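Long-range contacts in cytoplasmic Protein STM1381 (Salmonella enterica subsp. enterica serovar Typhimurium, PDB 3SOZ), which is of unknown function but belongs to a putative glutamine amidotransferase family of the class I glutaminase clan, a kinship that does not by itself establish an activity: residues G157-N162 with S174-L180; E166-T170 with N241-T245. The contacts are given in a common frame with arbitrary orientation. Residues are numbered along the deposited sequence.

Contact 1. Residues G157-N162 with S174-L180; sequences GCKAVN and SEWPPLL
Trp-176 lays its indole flat against Ala-160, whose CB sits 3.6 Å from the centroid of the five-membered ring, 18° off the normal, a CH-pi contact that alanine's small methyl allows. With chi1 m and chi2 86°, the ring also turns NE1 along the strand to donate to Asn-162 OD1 (3.0 Å). Strands 157-162 and 175-179 run antiparallel at 145°, their axes approaching to 4.3 Å. Regular pairing is confined to one end: Cys-158 and Leu-179 form a hydrogen-bonded pair, Cys-158 N to Leu-179 O 3.2 Å and Leu-179 N to Cys-158 O 3.1 Å. Pro-177, with no amide hydrogen to give at the next hydrogen-bonding position, ends the ladder there; Pro-178 CA approaches Cys-158 O at 3.3 Å, a CA-H...O contact. Gly-157, at phi 83°, where glycine is favoured, has its CA 3.3 Å from Leu-179 O. Lys-159 stretches its aliphatic chain past the Trp-176 carbonyl, CD 3.2 Å from Trp-176 O, toward a long salt bridge, NZ to Glu-175 OE2 3.9 Å. Phe-229 and Phe-238 help enclose the indole. Two consecutive antiparallel strands joined by a long loop thus combine one backbone pair, an indole N-H bond and a CH-pi contact.

Contact 2. Residues E166-T170 with N241-T245; sequences EHVIT and NVLHT
Loop-to-helix packing (253 Å²) brings residues 166-170, in the connection between strands 157-162 and 175-187, against one side of helix 235-246 near the C terminus. The loop is extended at His-167 (phi/psi -163/149), then makes a type I beta turn at 167-170, Val-168 and Ile-169 at its central positions, closed by Thr-170 N to His-167 O at 3.1 Å. His-167, chi1 t, accepts Ile-169 N on ND1 (3.0 Å), linking side chain and backbone within the turn, while CE1 at the ring edge meets Thr-245 CG2 at 3.5 Å. Asn-241 and Thr-245, one helical turn apart, both point toward the loop. The polar Asn-241 amide faces the turn's backbone, ND2 lying 2.9 Å from Val-168 O and 3.5 Å from Ile-169 CA. Such a helix beside a central sheet belongs to the alpha/beta fold of class I glutaminase relatives, and here Val-242 also rests on Leu-115 of strand 113-117. Ile-169, chi1 m and chi2 t, fills the gap: CG1 is 3.8 Å from Asn-241 CB, CG2 4.2 Å from Val-242 CG2, and CD1 3.3 Å from Thr-245 OG1. That hydroxyl's very short hydrogen bond (2.4 Å as modelled) to Asn-241 O is the usual i to i-4 bond of helical threonine.

Overall arrangement
From the N terminus, after the parallel strands 5-10, 48-53, 73-77 and 113-117, with the hairpin 14-31 among them, the chain passes strands 143-144 and 151-154 before entering 157-162. The loop after it carries 166-170 and returns as strand 175-187, so contact 1 closes a short excursion of 11 residues. Contact 2 waits much longer: 70 residues, taking in strands 192-197, 200-208 and 211-216, separate Thr-170 from Asn-241. The segments alternate along the chain, so the two closures cross. They also touch directly, Asn-162 OD1 lying 3.0 Å from Thr-170 OG1, although their centres are 17 Å apart. Together they tie the antiparallel part of the mixed sheet to the C-terminal helix.

Contact 1. Residues G157-N162 with S174-L180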
loop_
_atom_site.group_PDB
_atom_site.type_symbol
_atom_site.label_atom_id
_atom_site.label_comp_id
_atom_site.label_asym_id
_atom_site.label_seq_id
_atom_site.Cartn_x
_atom_site.Cartn_y
_atom_site.Cartn_z
ATOM N N GLY A 157 11.138 21.545 7.323
ATOM C CA GLY A 157 10.180 22.202 8.174
ATOM C C GLY A 157 9.514 23.277 7.371
ATOM O O GLY A 157 10.086 23.800 6.445
ATOM N N CYS A 158 8.301 23.624 7.724
ATOM C CA CYS A 158 7.623 24.638 6.997
ATOM C C CYS A 158 6.695 25.311 7.961
ATOM O O CYS A 158 6.113 24.640 8.815
ATOM C CB CYS A 158 6.868 23.977 5.864
ATOM S SG CYS A 158 5.761 25.026 4.970
ATOM N N LYS A 159 6.614 26.645 7.870
ATOM C CA LYS A 159 5.703 27.445 8.710
ATOM C C LYS A 159 4.333 27.616 8.074
ATOM O O LYS A 159 4.201 28.003 6.901
ATOM C CB LYS A 159 6.281 28.811 9.039
ATOM C CG LYS A 159 7.609 28.751 9.788
ATOM C CD LYS A 159 7.956 30.069 10.523
ATOM C CE LYS A 159 9.457 30.200 10.723
ATOM N NZ LYS A 159 9.909 31.576 10.322
ATOM N N ALA A 160 3.314 27.318 8.874
ATOM C CA ALA A 160 1.937 27.451 8.458
ATOM C C ALA A 160 1.567 28.910 8.536
ATOM O O ALA A 160 2.058 29.648 9.419
ATOM C CB ALA A 160 1.058 26.668 9.371
ATOM N N VAL A 161 0.714 29.341 7.617
ATOM C CA VAL A 161 0.095 30.658 7.737
ATOM C C VAL A 161 -1.422 30.573 7.919
ATOM O O VAL A 161 -2.104 29.872 7.169
ATOM C CB VAL A 161 0.456 31.607 6.549
ATOM C CG1 VAL A 161 1.969 31.895 6.508
ATOM C CG2 VAL A 161 -0.065 31.044 5.191
ATOM N N ASN A 162 -1.919 31.278 8.939
ATOM C CA ASN A 162 -3.339 31.632 9.104
ATOM C C ASN A 162 -4.039 32.177 7.849
ATOM O O ASN A 162 -3.437 32.655 6.906
ATOM C CB ASN A 162 -3.490 32.651 10.220
ATOM C CG ASN A 162 -3.238 32.070 11.580
ATOM O OD1 ASN A 162 -3.314 30.867 11.770
ATOM N ND2 ASN A 162 -2.936 32.929 12.550
ATOM N N SER A 174 0.028 34.859 14.839
ATOM C CA SER A 174 -0.002 35.006 13.368
ATOM C C SER A 174 1.040 34.151 12.656
ATOM O O SER A 174 0.813 33.697 11.521
ATOM C CB SER A 174 0.142 36.479 12.933
ATOM O OG SER A 174 1.446 36.977 13.193
ATOM N N GLU A 175 2.175 33.968 13.336
ATOM C CA GLU A 175 3.282 33.143 12.855
ATOM C C GLU A 175 3.334 31.776 13.578
ATOM O O GLU A 175 3.272 31.682 14.826
ATOM C CB GLU A 175 4.599 33.929 12.976
ATOM C CG GLU A 175 5.881 33.091 13.259
ATOM C CD GLU A 175 7.161 33.683 12.638
ATOM O OE1 GLU A 175 7.089 34.234 11.496
ATOM O OE2 GLU A 175 8.236 33.565 13.290
ATOM N N TRP A 176 3.420 30.721 12.771
ATOM C CA TRP A 176 3.443 29.336 13.262
ATOM C C TRP A 176 4.863 28.792 13.441
ATOM O O TRP A 176 5.784 29.179 12.705
ATOM C CB TRP A 176 2.729 28.448 12.261
ATOM C CG TRP A 176 1.229 28.461 12.352
ATOM C CD1 TRP A 176 0.368 29.343 11.748
ATOM C CD2 TRP A 176 0.406 27.506 13.036
ATOM N NE1 TRP A 176 -0.936 29.002 12.024
ATOM C CE2 TRP A 176 -0.944 27.881 12.816
ATOM C CE3 TRP A 176 0.674 26.358 13.810
ATOM C CZ2 TRP A 176 -2.025 27.148 13.352
ATOM C CZ3 TRP A 176 -0.406 25.644 14.358
ATOM C CH2 TRP A 176 -1.732 26.039 14.119
ATOM N N PRO A 177 5.055 27.878 14.412
ATOM C CA PRO A 177 6.368 27.203 14.447
ATOM C C PRO A 177 6.428 26.175 13.308
ATOM O O PRO A 177 5.369 25.790 12.767
ATOM C CB PRO A 177 6.393 26.523 15.809
ATOM C CG PRO A 177 4.975 26.719 16.396
ATOM C CD PRO A 177 4.097 27.290 15.366
ATOM N N PRO A 178 7.646 25.759 12.900
ATOM C CA PRO A 178 7.666 24.834 11.765
ATOM C C PRO A 178 7.177 23.424 12.158
ATOM O O PRO A 178 7.416 22.966 13.267
ATOM C CB PRO A 178 9.143 24.812 11.372
ATOM C CG PRO A 178 9.846 25.071 12.664
ATOM C CD PRO A 178 9.012 26.060 13.387
ATOM N N LEU A 179 6.485 22.757 11.248
ATOM C CA LEU A 179 6.121 21.353 11.434
ATOM C C LEU A 179 6.925 20.566 10.400
ATOM O O LEU A 179 7.249 21.129 9.354
ATOM C CB LEU A 179 4.610 21.166 11.242
ATOM C CG LEU A 179 3.702 21.893 12.245
ATOM C CD1 LEU A 179 2.328 22.015 11.682
ATOM C CD2 LEU A 179 3.622 21.230 13.596
ATOM N N LEU A 180 7.219 19.287 10.681
ATOM C CA LEU A 180 8.021 18.447 9.797
ATOM C C LEU A 180 7.255 17.559 8.797
ATOM O O LEU A 180 7.879 16.816 8.000
ATOM C CB LEU A 180 9.001 17.625 10.602
ATOM C CG LEU A 180 9.928 18.427 11.507
ATOM C CD1 LEU A 180 10.978 17.519 12.108
ATOM C CD2 LEU A 180 10.599 19.456 10.665
#

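Contact 2. Residues E166-T170 with N241-T245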
loop_
_atom_site.group_PDB
_atom_site.type_symbol
_atom_site.label_atom_id
_atom_site.label_comp_id
_atom_site.label_asym_id
_atom_site.label_seq_id
_atom_site.Cartn_x
_atom_site.Cartn_y
_atom_site.Cartn_z
ATOM N N GLU A 166 -11.538 35.146 10.227
ATOM C CA GLU A 166 -11.329 35.518 11.638
ATOM C C GLU A 166 -11.878 34.407 12.531
ATOM O O GLU A 166 -12.959 33.876 12.256
ATOM C CB GLU A 166 -12.043 36.846 11.948
ATOM C CG GLU A 166 -11.174 38.117 11.791
ATOM C CD GLU A 166 -12.033 39.401 11.706
ATOM O OE1 GLU A 166 -12.721 39.582 10.661
ATOM O OE2 GLU A 166 -12.020 40.216 12.671
ATOM N N HIS A 167 -11.153 34.054 13.592
ATOM C CA HIS A 167 -11.575 32.939 14.460
ATOM C C HIS A 167 -10.883 32.938 15.816
ATOM O O HIS A 167 -9.735 33.366 15.972
ATOM C CB HIS A 167 -11.356 31.584 13.765
ATOM C CG HIS A 167 -12.161 30.455 14.334
ATOM N ND1 HIS A 167 -11.881 29.880 15.556
ATOM C CD2 HIS A 167 -13.204 29.760 13.820
ATOM C CE1 HIS A 167 -12.747 28.908 15.787
ATOM N NE2 HIS A 167 -13.561 28.814 14.749
ATOM N N VAL A 168 -11.614 32.433 16.790
ATOM C CA VAL A 168 -11.176 32.397 18.155
ATOM C C VAL A 168 -9.870 31.615 18.307
ATOM O O VAL A 168 -8.991 32.019 19.066
ATOM C CB VAL A 168 -12.265 31.786 19.053
ATOM C CG1 VAL A 168 -12.228 32.434 20.423
ATOM C CG2 VAL A 168 -13.653 31.983 18.423
ATOM N N ILE A 169 -9.736 30.506 17.578
ATOM C CA ILE A 169 -8.556 29.631 17.703
ATOM C C ILE A 169 -7.311 30.363 17.233
ATOM O O ILE A 169 -6.225 30.196 17.801
ATOM C CB ILE A 169 -8.721 28.319 16.882
ATOM C CG1 ILE A 169 -9.887 27.490 17.423
ATOM C CG2 ILE A 169 -7.450 27.486 16.900
ATOM C CD1 ILE A 169 -10.554 26.624 16.375
ATOM N N THR A 170 -7.521 31.218 16.239
ATOM C CA THR A 170 -6.495 31.771 15.378
ATOM C C THR A 170 -6.072 33.204 15.736
ATOM O O THR A 170 -5.076 33.714 15.199
ATOM C CB THR A 170 -7.007 31.720 13.915
ATOM O OG1 THR A 170 -5.987 31.208 13.062
ATOM C CG2 THR A 170 -7.504 33.088 13.411
ATOM N N ASN A 241 -8.542 25.794 22.736
ATOM C CA ASN A 241 -9.462 26.492 21.852
ATOM C C ASN A 241 -10.084 25.587 20.814
ATOM O O ASN A 241 -11.242 25.782 20.459
ATOM C CB ASN A 241 -8.778 27.620 21.095
ATOM C CG ASN A 241 -8.743 28.941 21.869
ATOM O OD1 ASN A 241 -8.446 28.999 23.059
ATOM N ND2 ASN A 241 -9.003 30.028 21.149
ATOM N N VAL A 242 -9.323 24.624 20.291
ATOM C CA VAL A 242 -9.829 23.750 19.236
ATOM C C VAL A 242 -10.998 22.938 19.800
ATOM O O VAL A 242 -12.043 22.742 19.157
ATOM C CB VAL A 242 -8.733 22.770 18.726
ATOM C CG1 VAL A 242 -9.248 21.949 17.524
ATOM C CG2 VAL A 242 -7.499 23.523 18.318
ATOM N N LEU A 243 -10.776 22.462 21.014
ATOM C CA LEU A 243 -11.731 21.659 21.729
ATOM C C LEU A 243 -12.966 22.480 22.090
ATOM O O LEU A 243 -14.056 22.168 21.639
ATOM C CB LEU A 243 -11.058 21.055 22.957
ATOM C CG LEU A 243 -10.628 19.582 22.877
ATOM C CD1 LEU A 243 -10.453 19.055 21.453
ATOM C CD2 LEU A 243 -9.365 19.407 23.662
ATOM N N HIS A 244 -12.803 23.549 22.865
ATOM C CA HIS A 244 -13.926 24.465 23.089
ATOM C C HIS A 244 -14.682 24.789 21.784
ATOM O O HIS A 244 -15.897 24.737 21.760
ATOM C CB HIS A 244 -13.517 25.728 23.872
ATOM C CG HIS A 244 -13.147 25.460 25.307
ATOM N ND1 HIS A 244 -11.977 25.926 25.879
ATOM C CD2 HIS A 244 -13.789 24.768 26.281
ATOM C CE1 HIS A 244 -11.920 25.543 27.144
ATOM N NE2 HIS A 244 -13.008 24.838 27.414
ATOM N N THR A 245 -13.986 25.055 20.693
ATOM C CA THR A 245 -14.677 25.310 19.427
ATOM C C THR A 245 -15.636 24.186 18.990
ATOM O O THR A 245 -16.698 24.466 18.421
ATOM C CB THR A 245 -13.690 25.607 18.314
ATOM O OG1 THR A 245 -12.750 26.563 18.796
ATOM C CG2 THR A 245 -14.376 26.153 17.082
#